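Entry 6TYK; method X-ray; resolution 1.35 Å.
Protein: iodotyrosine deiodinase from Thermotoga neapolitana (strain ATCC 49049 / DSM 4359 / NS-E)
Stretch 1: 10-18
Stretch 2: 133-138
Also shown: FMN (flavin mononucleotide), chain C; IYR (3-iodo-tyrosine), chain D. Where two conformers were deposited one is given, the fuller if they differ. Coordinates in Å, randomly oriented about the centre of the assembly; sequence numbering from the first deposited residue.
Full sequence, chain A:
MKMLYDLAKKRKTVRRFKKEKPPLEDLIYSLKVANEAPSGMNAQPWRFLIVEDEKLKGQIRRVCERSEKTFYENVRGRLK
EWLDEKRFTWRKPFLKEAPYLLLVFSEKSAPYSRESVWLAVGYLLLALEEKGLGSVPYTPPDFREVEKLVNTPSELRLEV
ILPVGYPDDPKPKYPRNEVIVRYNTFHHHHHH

Stretch 1 10-18: KRKTVRRFK
Stretch 2 (133-138) LGSVPY

Stretch 1 leaves a helix at Arg 11 (phi/psi -64/131) and runs on without regular structure, largely extended from Lys 12 to Phe 17 except at Arg 15 (-119/0). Stretch 2 is also extended, from Gly 134 (-115/163) through Ser 135 (-163/173) to Val 136 (-146/131). The register sets Val 14 CA 5.0 Å from Ser 135 CA and Thr 13 CA 5.3 Å from Val 136 CA, so over these two pairs the numbering rises in stretch 1 as it falls in stretch 2. One direct hydrogen bond joins the backbones: Val 14 N donates to Ser 135 O at 2.9 Å, nearly straight at 168°. Water 1 accepts from Ser 135 N at 2.8 Å and sits 2.7 Å from Lys 12 O, linking the two main chains.

Close approach here depends on Gly 134. Val 14, chi1 t, places CG2 3.6 Å from Gly 134 CA, and an ideal CB on that glycine would lie only 2.5 Å from Val 14 CG2. Phe 17 (chi1 m, chi2 -87°) brings its ring edge to Gly 134 and Ser 135, with CE1 3.4 Å from Gly 134 O and CZ 4.0 Å from Ser 135 CA. Ser 135, chi1 t, points its CB away from stretch 1, leaving its backbone to make the contact. Val 136, chi1 p, meets Thr 13, chi1 m, through methyls: CG2 to CG2, 3.4 Å.

Arg 11 (t, -99°, t) brings NH2 within 3.1 Å of Ser 135 O, but the angle is too poor for a hydrogen bond.

The flavin extends the design. Thr 13 N donates to FMN O1P (3.0 Å, 176°). Arg 15, m then t, t, gives NE to FMN O2 (2.8 Å) and NH2 to FMN N1 (3.1 Å), while Val 136 CG2 packs 3.5 Å from FMN N1.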

# COMPACT_ATOMS: atom_id res chain seq x y z
N LYS A 10 3.09 -4.57 16.63
CA LYS A 10 3.01 -3.51 17.63
C LYS A 10 2.33 -2.26 17.09
O LYS A 10 1.62 -1.56 17.82
CB LYS A 10 4.40 -3.14 18.15
CG LYS A 10 4.96 -4.11 19.18
CD LYS A 10 6.44 -3.85 19.43
CE LYS A 10 7.07 -4.97 20.24
NZ LYS A 10 8.54 -4.81 20.37
N ARG A 11 2.54 -1.98 15.81
CA ARG A 11 2.04 -0.75 15.21
C ARG A 11 0.51 -0.74 15.23
O ARG A 11 -0.13 -1.71 14.84
CB ARG A 11 2.58 -0.57 13.79
CG ARG A 11 2.35 0.81 13.21
CD ARG A 11 1.15 0.84 12.29
NE ARG A 11 0.68 2.21 12.08
CZ ARG A 11 -0.60 2.54 11.98
NH1 ARG A 11 -1.52 1.59 12.02
NH2 ARG A 11 -0.96 3.80 11.81
N LYS A 12 -0.06 0.36 15.71
CA LYS A 12 -1.50 0.49 15.81
C LYS A 12 -1.88 1.94 15.53
O LYS A 12 -1.02 2.81 15.46
CB LYS A 12 -1.98 0.10 17.20
CG LYS A 12 -1.40 0.94 18.32
CD LYS A 12 -1.90 0.44 19.65
CE LYS A 12 -1.43 1.30 20.81
NZ LYS A 12 0.04 1.24 21.02
N THR A 13 -3.17 2.20 15.39
CA THR A 13 -3.60 3.57 15.15
C THR A 13 -3.24 4.45 16.33
O THR A 13 -3.37 4.04 17.49
CB THR A 13 -5.13 3.66 14.97
OG1 THR A 13 -5.61 2.55 14.21
CG2 THR A 13 -5.48 4.96 14.26
N VAL A 14 -2.82 5.67 16.03
CA VAL A 14 -2.67 6.67 17.06
C VAL A 14 -3.55 7.85 16.68
O VAL A 14 -3.38 8.46 15.62
CB VAL A 14 -1.20 7.12 17.23
CG1 VAL A 14 -1.11 8.29 18.22
CG2 VAL A 14 -0.34 5.95 17.69
N ARG A 15 -4.52 8.17 17.54
CA ARG A 15 -5.40 9.31 17.32
C ARG A 15 -5.25 10.31 18.45
O ARG A 15 -5.93 11.34 18.47
CB ARG A 15 -6.86 8.86 17.24
CG ARG A 15 -7.14 7.90 16.08
CD ARG A 15 -8.59 7.43 16.06
NE ARG A 15 -8.88 6.58 14.91
CZ ARG A 15 -8.84 5.25 14.92
NH1 ARG A 15 -8.53 4.60 16.04
NH2 ARG A 15 -9.13 4.58 13.82
N ARG A 16 -4.37 9.99 19.40
CA ARG A 16 -4.06 10.85 20.55
C ARG A 16 -2.60 11.20 20.47
O ARG A 16 -1.74 10.33 20.59
CB ARG A 16 -4.31 10.11 21.87
CG ARG A 16 -5.76 9.86 22.20
CD ARG A 16 -5.90 9.08 23.51
NE ARG A 16 -5.17 9.71 24.61
CZ ARG A 16 -5.66 10.68 25.38
NH1 ARG A 16 -6.89 11.13 25.20
NH2 ARG A 16 -4.90 11.20 26.33
N PHE A 17 -2.32 12.48 20.28
CA PHE A 17 -0.95 12.94 20.10
C PHE A 17 -0.54 13.92 21.17
O PHE A 17 -1.37 14.64 21.71
CB PHE A 17 -0.82 13.63 18.75
CG PHE A 17 -1.04 12.70 17.59
CD1 PHE A 17 0.02 11.97 17.07
CD2 PHE A 17 -2.29 12.56 17.02
CE1 PHE A 17 -0.17 11.10 16.02
CE2 PHE A 17 -2.49 11.69 15.97
CZ PHE A 17 -1.43 10.97 15.46
N LYS A 18 0.75 13.93 21.47
CA LYS A 18 1.34 15.00 22.26
C LYS A 18 1.54 16.18 21.32
O LYS A 18 1.62 16.02 20.11
CB LYS A 18 2.68 14.56 22.82
CG LYS A 18 2.60 13.39 23.78
CD LYS A 18 3.98 13.00 24.27
CE LYS A 18 3.94 11.75 25.14
NZ LYS A 18 5.30 11.36 25.62
N LEU A 133 7.00 7.24 16.39
CA LEU A 133 5.95 8.18 16.05
C LEU A 133 4.68 7.41 15.76
O LEU A 133 4.73 6.23 15.43
CB LEU A 133 6.34 9.01 14.83
CG LEU A 133 7.61 9.83 15.04
CD1 LEU A 133 7.97 10.57 13.78
CD2 LEU A 133 7.42 10.80 16.20
N GLY A 134 3.55 8.09 15.92
CA GLY A 134 2.26 7.49 15.68
C GLY A 134 1.59 8.17 14.51
O GLY A 134 1.97 9.28 14.11
N SER A 135 0.58 7.50 13.96
CA SER A 135 -0.22 8.10 12.91
C SER A 135 -1.53 7.36 12.72
O SER A 135 -1.80 6.35 13.37
CB SER A 135 0.55 8.20 11.59
OG SER A 135 -0.14 9.01 10.65
N VAL A 136 -2.37 7.94 11.88
CA VAL A 136 -3.64 7.35 11.50
C VAL A 136 -3.86 7.76 10.04
O VAL A 136 -3.68 8.92 9.69
CB VAL A 136 -4.79 7.85 12.39
CG1 VAL A 136 -4.82 9.38 12.45
CG2 VAL A 136 -6.12 7.31 11.90
N PRO A 137 -4.20 6.80 9.17
CA PRO A 137 -4.52 7.17 7.79
C PRO A 137 -5.90 7.77 7.77
O PRO A 137 -6.89 7.06 7.73
CB PRO A 137 -4.51 5.82 7.05
CG PRO A 137 -3.84 4.86 7.98
CD PRO A 137 -4.19 5.34 9.35
N TYR A 138 -5.98 9.09 7.82
CA TYR A 138 -7.25 9.76 7.93
C TYR A 138 -7.80 10.08 6.54
O TYR A 138 -7.12 10.68 5.71
CB TYR A 138 -7.12 11.01 8.79
CG TYR A 138 -8.41 11.77 8.83
CD1 TYR A 138 -9.57 11.16 9.28
CD2 TYR A 138 -8.49 13.07 8.35
CE1 TYR A 138 -10.76 11.83 9.29
CE2 TYR A 138 -9.69 13.76 8.35
CZ TYR A 138 -10.82 13.13 8.83
OH TYR A 138 -12.02 13.79 8.83
N1 FMN C . -9.22 5.89 10.99
C2 FMN C . -9.99 6.97 11.29
O2 FMN C . -10.15 7.29 12.46
N3 FMN C . -10.57 7.72 10.30
C4 FMN C . -10.41 7.38 8.98
O4 FMN C . -10.96 8.08 8.11
C4A FMN C . -9.62 6.28 8.67
N5 FMN C . -9.42 5.93 7.35
C5A FMN C . -8.61 4.85 7.04
C6 FMN C . -8.40 4.51 5.71
C7 FMN C . -7.58 3.45 5.36
C7M FMN C . -7.38 3.14 3.90
C8 FMN C . -6.98 2.70 6.36
C8M FMN C . -6.09 1.54 6.01
C9 FMN C . -7.19 3.03 7.70
C9A FMN C . -8.00 4.11 8.05
N10 FMN C . -8.24 4.44 9.38
C10 FMN C . -9.01 5.55 9.68
C1' FMN C . -7.61 3.66 10.50
C2' FMN C . -8.38 2.33 10.71
O2' FMN C . -9.62 2.54 11.39
C3' FMN C . -7.48 1.36 11.48
O3' FMN C . -6.38 1.04 10.65
C4' FMN C . -8.19 0.07 11.91
O4' FMN C . -9.21 0.38 12.85
C5' FMN C . -7.21 -0.91 12.52
O5' FMN C . -6.53 -0.28 13.59
P FMN C . -5.44 -1.06 14.46
O1P FMN C . -5.07 -0.08 15.57
O2P FMN C . -4.23 -1.33 13.60
O3P FMN C . -6.10 -2.31 15.02
N IYR D . -13.53 9.13 8.38
CA IYR D . -14.46 8.87 9.44
CB IYR D . -15.02 7.44 9.53
CC IYR D . -14.02 6.34 9.52
CD IYR D . -13.78 5.65 8.34
CE IYR D . -12.87 4.59 8.27
IE IYR D . -12.57 3.68 6.49
CF IYR D . -12.21 4.20 9.43
OF IYR D . -11.31 3.17 9.46
CG IYR D . -12.42 4.89 10.64
CH IYR D . -13.34 5.94 10.68
C IYR D . -13.88 9.20 10.81
O IYR D . -14.45 9.24 11.89
OXT IYR D . -12.55 9.48 10.79
O HOH W 1 0.66 4.71 14.44